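Local coordinates for putative TetR-family transcriptional regulator (PDB 3LWJ), which probably binds DNA as a transcriptional regulator of the TetR family, through a predicted helix-turn-helix near its N-terminus, at residues 53-56 with 57-60; 152-155 with 156-160; 70-73 with 74-78. All blocks are in the same frame, centred on the assembly; numbering follows the deposited sequence.

Contact 1: residues 53-56 with 57-60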
# COMPACT_ATOMS: atom_id res chain seq x y z
N PHE A 53 19.06 21.23 -8.53
CA PHE A 53 18.98 20.15 -7.52
C PHE A 53 20.24 20.05 -6.66
O PHE A 53 21.37 20.21 -7.15
CB PHE A 53 18.71 18.79 -8.18
CG PHE A 53 17.59 18.80 -9.19
CD1 PHE A 53 16.28 18.99 -8.78
CD2 PHE A 53 17.85 18.63 -10.55
CE1 PHE A 53 15.25 18.99 -9.72
CE2 PHE A 53 16.83 18.65 -11.49
CZ PHE A 53 15.52 18.82 -11.08
N VAL A 54 20.03 19.74 -5.38
CA VAL A 54 21.14 19.61 -4.44
C VAL A 54 21.56 18.13 -4.29
O VAL A 54 22.74 17.84 -4.01
CB VAL A 54 20.81 20.26 -3.05
CG1 VAL A 54 22.10 20.58 -2.31
CG2 VAL A 54 19.99 21.54 -3.21
N ASP A 55 20.63 17.20 -4.52
CA ASP A 55 20.88 15.74 -4.41
C ASP A 55 19.76 14.88 -5.09
O ASP A 55 18.89 15.44 -5.75
CB ASP A 55 21.13 15.34 -2.94
CG ASP A 55 19.89 15.35 -2.08
OD1 ASP A 55 18.75 15.39 -2.60
OD2 ASP A 55 20.05 15.27 -0.84
N LYS A 56 19.79 13.55 -4.93
CA LYS A 56 18.75 12.67 -5.53
C LYS A 56 17.33 12.92 -4.99
O LYS A 56 16.34 12.80 -5.72
CB LYS A 56 19.04 11.19 -5.31
CG LYS A 56 20.00 10.54 -6.26
CD LYS A 56 20.03 9.03 -6.01
CE LYS A 56 20.65 8.66 -4.66
NZ LYS A 56 20.78 7.21 -4.42
N GLU A 57 17.25 13.22 -3.70
CA GLU A 57 15.97 13.40 -3.08
C GLU A 57 15.28 14.66 -3.61
O GLU A 57 14.06 14.71 -3.69
CB GLU A 57 16.10 13.46 -1.56
CG GLU A 57 16.34 12.09 -0.93
CD GLU A 57 17.69 11.49 -1.31
OE1 GLU A 57 18.71 12.20 -1.19
OE2 GLU A 57 17.75 10.32 -1.76
N ASP A 58 16.06 15.67 -3.97
CA ASP A 58 15.51 16.85 -4.63
C ASP A 58 14.92 16.43 -5.98
O ASP A 58 13.90 16.96 -6.40
CB ASP A 58 16.58 17.94 -4.80
CG ASP A 58 16.89 18.67 -3.50
OD1 ASP A 58 15.94 19.01 -2.76
OD2 ASP A 58 18.08 18.92 -3.22
N ILE A 59 15.58 15.48 -6.65
CA ILE A 59 15.09 15.03 -7.96
C ILE A 59 13.76 14.26 -7.80
O ILE A 59 12.78 14.56 -8.48
CB ILE A 59 16.14 14.22 -8.76
CG1 ILE A 59 17.23 15.18 -9.28
CG2 ILE A 59 15.50 13.51 -9.93
CD1 ILE A 59 18.50 14.53 -9.67
N LEU A 60 13.74 13.33 -6.85
CA LEU A 60 12.55 12.55 -6.53
C LEU A 60 11.40 13.49 -6.16
O LEU A 60 10.31 13.32 -6.69
CB LEU A 60 12.85 11.51 -5.42
CG LEU A 60 11.73 10.53 -5.04
CD1 LEU A 60 11.35 9.69 -6.23
CD2 LEU A 60 12.04 9.63 -3.83
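F53 and I59 cross at about a right angle, with I59 CG1 lying over one face of the ring, 3.8 Å from its centroid, a CH-pi contact displaced toward the rim. On the polar side, D55 OD1 accepts from D58 N at 3.0 Å, met nearly along the C-O axis with an N-H...O angle of 155°, and takes a weak second bond from E57 N. The D55 carboxylate is brought back over the helix start because CG stands between the backbone N and the carbonyl carbon (chi1 73°). In the conformer described, D58 OD2 receives V54 N at 3.0 Å from the anti side but tilted out of the carboxylate plane, and D55 N only weakly; a second conformer makes this return bond less certain. E57 OE1 approaches D55 OD2 to 3.4 Å, two like charges whose carboxylate planes are turned 73° apart; E57 OE2 bonds Y30 OH, while K56 NZ reaches the carbonyls of Y30 and T33. Beyond the F53–I59 pair lie I17 and L18 of helix 10-28. With D55 as N-cap, D55 and D58 form a capping box at the start of helix 56-79, where the chain leaves the predicted helix-turn-helix of this TetR-type domain.

Contact 2: residues 152-155 with 156-160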
# COMPACT_ATOMS: atom_id res chain seq x y z
N PRO A 152 -16.52 10.78 8.49
CA PRO A 152 -15.15 11.27 8.51
C PRO A 152 -14.46 11.09 7.15
O PRO A 152 -14.51 10.03 6.58
CB PRO A 152 -14.51 10.40 9.61
CG PRO A 152 -15.64 10.18 10.57
CD PRO A 152 -16.74 9.81 9.58
N VAL A 153 -13.80 12.14 6.68
CA VAL A 153 -13.31 12.21 5.30
C VAL A 153 -11.95 11.55 5.15
O VAL A 153 -11.70 10.87 4.17
CB VAL A 153 -13.19 13.68 4.85
CG1 VAL A 153 -12.57 13.79 3.45
CG2 VAL A 153 -14.54 14.33 4.87
N SER A 154 -11.05 11.76 6.10
CA SER A 154 -9.69 11.26 5.97
C SER A 154 -9.60 9.74 5.73
O SER A 154 -8.84 9.32 4.87
CB SER A 154 -8.83 11.66 7.17
OG SER A 154 -7.56 11.08 7.03
N PRO A 155 -10.38 8.93 6.46
CA PRO A 155 -10.39 7.48 6.13
C PRO A 155 -10.80 7.17 4.69
O PRO A 155 -10.27 6.23 4.06
CB PRO A 155 -11.42 6.89 7.09
CG PRO A 155 -11.54 7.94 8.25
CD PRO A 155 -11.30 9.26 7.56
N ILE A 156 -11.74 7.92 4.15
CA ILE A 156 -12.12 7.71 2.75
C ILE A 156 -11.00 8.09 1.77
O ILE A 156 -10.73 7.35 0.82
CB ILE A 156 -13.43 8.42 2.35
CG1 ILE A 156 -14.58 8.09 3.33
CG2 ILE A 156 -13.81 8.02 0.93
CD1 ILE A 156 -14.72 6.66 3.69
N ALA A 157 -10.32 9.19 2.01
CA ALA A 157 -9.23 9.66 1.13
C ALA A 157 -8.08 8.66 1.19
O ALA A 157 -7.52 8.26 0.16
CB ALA A 157 -8.80 11.06 1.55
N HIS A 158 -7.77 8.20 2.40
CA HIS A 158 -6.78 7.16 2.59
C HIS A 158 -7.17 5.85 1.89
O HIS A 158 -6.32 5.21 1.25
CB HIS A 158 -6.51 6.90 4.08
CG HIS A 158 -5.63 7.92 4.72
ND1 HIS A 158 -6.11 9.08 5.29
CD2 HIS A 158 -4.29 7.93 4.91
CE1 HIS A 158 -5.10 9.75 5.81
NE2 HIS A 158 -3.98 9.08 5.59
N SER A 159 -8.45 5.47 1.92
CA SER A 159 -8.85 4.25 1.23
C SER A 159 -8.72 4.33 -0.27
O SER A 159 -8.33 3.33 -0.91
CB SER A 159 -10.27 3.81 1.64
OG SER A 159 -11.30 4.58 1.04
N ILE A 160 -9.01 5.51 -0.83
CA ILE A 160 -8.84 5.75 -2.28
C ILE A 160 -7.37 5.65 -2.65
O ILE A 160 -6.99 4.87 -3.52
CB ILE A 160 -9.38 7.12 -2.71
CG1 ILE A 160 -10.89 7.21 -2.42
CG2 ILE A 160 -9.09 7.34 -4.19
CD1 ILE A 160 -11.46 8.68 -2.54
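S154 O is gripped twice by H158, through the backbone N at 2.9 Å and through ring ND1 at 2.8 Å, in the first turn of helix 153-173. The first is the ordinary i to i+4 helix bond, nearly linear. The second comes from above the carbonyl plane, 56° out of it, yet the oxygen lies only 3° from the plane of the imidazole, so the ring presents its edge. With CG beside the backbone N (chi1 -78°), the ring folds back and ND1 meets the carbonyl. Donation from ND1 leaves NE2 as the probable acceptor for its hydrogen bond with K170 NZ of the second subunit, so both ring nitrogens are engaged and the ring's rotation is probably fixed. S154 OG lies near the same part of the ring, 3.1 Å from H158 CE1.

P155 N has no hydrogen to give, which costs nothing in the first turn, where no carbonyl of an earlier turn awaits it; its own carbonyl accepts from S159 N. Both P152 and P155 pack on S188 of the second subunit, and S159 on its F189; V153 and A157 instead meet S136 of their own helix 118-144. The helix start is thus wedged between a neighbouring helix and the partner subunit. The buried S159 hydroxyl is satisfied within the helix: S159 OG donates to I156 O at 2.8 Å, from the same face of the carbonyl plane as I160 N.

Contact 3: residues 70-73 with 74-78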
# COMPACT_ATOMS: atom_id res chain seq x y z
N GLN A 70 -0.03 16.75 -12.39
CA GLN A 70 -0.71 16.19 -13.57
C GLN A 70 -2.02 15.43 -13.19
O GLN A 70 -3.05 15.58 -13.87
CB GLN A 70 0.25 15.28 -14.32
CG GLN A 70 -0.23 14.75 -15.67
CD GLN A 70 0.71 13.67 -16.22
OE1 GLN A 70 1.84 13.52 -15.73
NE2 GLN A 70 0.24 12.91 -17.22
N ILE A 71 -1.98 14.66 -12.09
CA ILE A 71 -3.17 14.00 -11.54
C ILE A 71 -4.25 15.05 -11.16
O ILE A 71 -5.40 14.96 -11.60
CB ILE A 71 -2.80 13.13 -10.27
CG1 ILE A 71 -1.85 11.97 -10.65
CG2 ILE A 71 -4.05 12.59 -9.57
CD1 ILE A 71 -1.28 11.21 -9.44
N ILE A 72 -3.86 16.05 -10.39
CA ILE A 72 -4.81 17.04 -9.87
C ILE A 72 -5.41 17.91 -10.97
O ILE A 72 -6.58 18.23 -10.92
CB ILE A 72 -4.17 17.93 -8.75
CG1 ILE A 72 -3.84 17.06 -7.53
CG2 ILE A 72 -5.09 19.15 -8.36
CD1 ILE A 72 -3.11 17.83 -6.47
N SER A 73 -4.61 18.27 -11.98
CA SER A 73 -5.09 19.11 -13.09
C SER A 73 -5.96 18.33 -14.09
O SER A 73 -6.94 18.88 -14.63
CB SER A 73 -3.93 19.80 -13.82
OG SER A 73 -3.09 18.86 -14.45
N SER A 74 -5.66 17.07 -14.33
CA SER A 74 -6.54 16.24 -15.14
C SER A 74 -7.95 16.15 -14.53
O SER A 74 -8.95 16.30 -15.21
CB SER A 74 -5.96 14.84 -15.30
OG SER A 74 -4.68 14.92 -15.89
N ILE A 75 -8.01 15.92 -13.22
CA ILE A 75 -9.28 15.81 -12.52
C ILE A 75 -10.02 17.17 -12.55
O ILE A 75 -11.21 17.26 -12.91
CB ILE A 75 -9.04 15.35 -11.06
CG1 ILE A 75 -8.50 13.90 -11.04
CG2 ILE A 75 -10.33 15.39 -10.24
CD1 ILE A 75 -8.12 13.38 -9.65
N SER A 76 -9.29 18.23 -12.19
CA SER A 76 -9.85 19.61 -12.15
C SER A 76 -10.36 20.06 -13.51
O SER A 76 -11.42 20.70 -13.60
CB SER A 76 -8.82 20.60 -11.61
OG SER A 76 -8.35 20.17 -10.36
N GLU A 77 -9.64 19.73 -14.56
CA GLU A 77 -10.14 19.99 -15.92
C GLU A 77 -11.44 19.25 -16.23
O GLU A 77 -12.33 19.80 -16.83
CB GLU A 77 -9.07 19.63 -16.95
CG GLU A 77 -7.95 20.65 -17.03
CD GLU A 77 -6.62 20.08 -17.52
OE1 GLU A 77 -6.62 18.97 -18.10
OE2 GLU A 77 -5.59 20.75 -17.31
N TYR A 78 -11.54 17.99 -15.83
CA TYR A 78 -12.74 17.19 -16.07
C TYR A 78 -13.97 17.79 -15.35
O TYR A 78 -15.10 17.77 -15.86
CB TYR A 78 -12.50 15.74 -15.62
CG TYR A 78 -13.69 14.81 -15.72
CD1 TYR A 78 -14.42 14.70 -16.89
CD2 TYR A 78 -14.07 14.02 -14.65
CE1 TYR A 78 -15.50 13.82 -16.98
CE2 TYR A 78 -15.16 13.16 -14.73
CZ TYR A 78 -15.86 13.07 -15.88
OH TYR A 78 -16.91 12.19 -15.93
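Residues 70-73 and 74-78 are successive turns of helix 56-79, joined by four i to i+4 backbone bonds whose N-H...O angles all fall near 160°: S74 N to Q70 O, I75 N to I71 O, S76 N to I72 O and E77 N to S73 O. Two serines double this pattern. S76 OG donates to I72 O at 2.7 Å; in the conformer described, S74 OG donates to Q70 O, also at 2.7 Å, though a second conformer makes this bond less certain. Each hydroxyl is turned back along the helix by its first torsion (-58° in S74, -55° in S76), which places OG beside its own backbone N. Hydroxyl and amide reach I72 O from opposite faces of its plane, so that oxygen is held on two sides. With an alanine in place of S76 the hydroxyl is gone, and I72 O would probably keep only the amide bond, its other face left without that donor.

S73 OG takes another rotamer, between its backbone N and carbonyl carbon, and bonds K69 O in the preceding turn. The apolar edge is carried by I71 and I75, lying side by side, with I71 CG2 4.1 Å from I75 CD1. I72, I75 and S76 all rest on F134 of helix 118-144, whereas I75 also touches T92 and Q70 touches V99, both on helix 85-102; helix 56-79 therefore packs against two neighbouring helices.

Overall arrangement
Contacts 1 and 3 share helix 56-79, the first at its N-terminal cap beside the predicted DNA-binding motif and the second further along; their centres are about 26 Å apart. Contact 2 opens helix 153-173, with its centre about 30 Å from that of contact 1, on the opposite side of the chain's centre. It is the most buried and the only one touched by the second subunit, whereas contacts 1 and 3 are partly buried. Chemistry follows place: carboxylates cap backbone amides at contact 1, while ring and hydroxyl groups double up on helix carbonyls at contacts 2 and 3. Helix 118-144 borders all three.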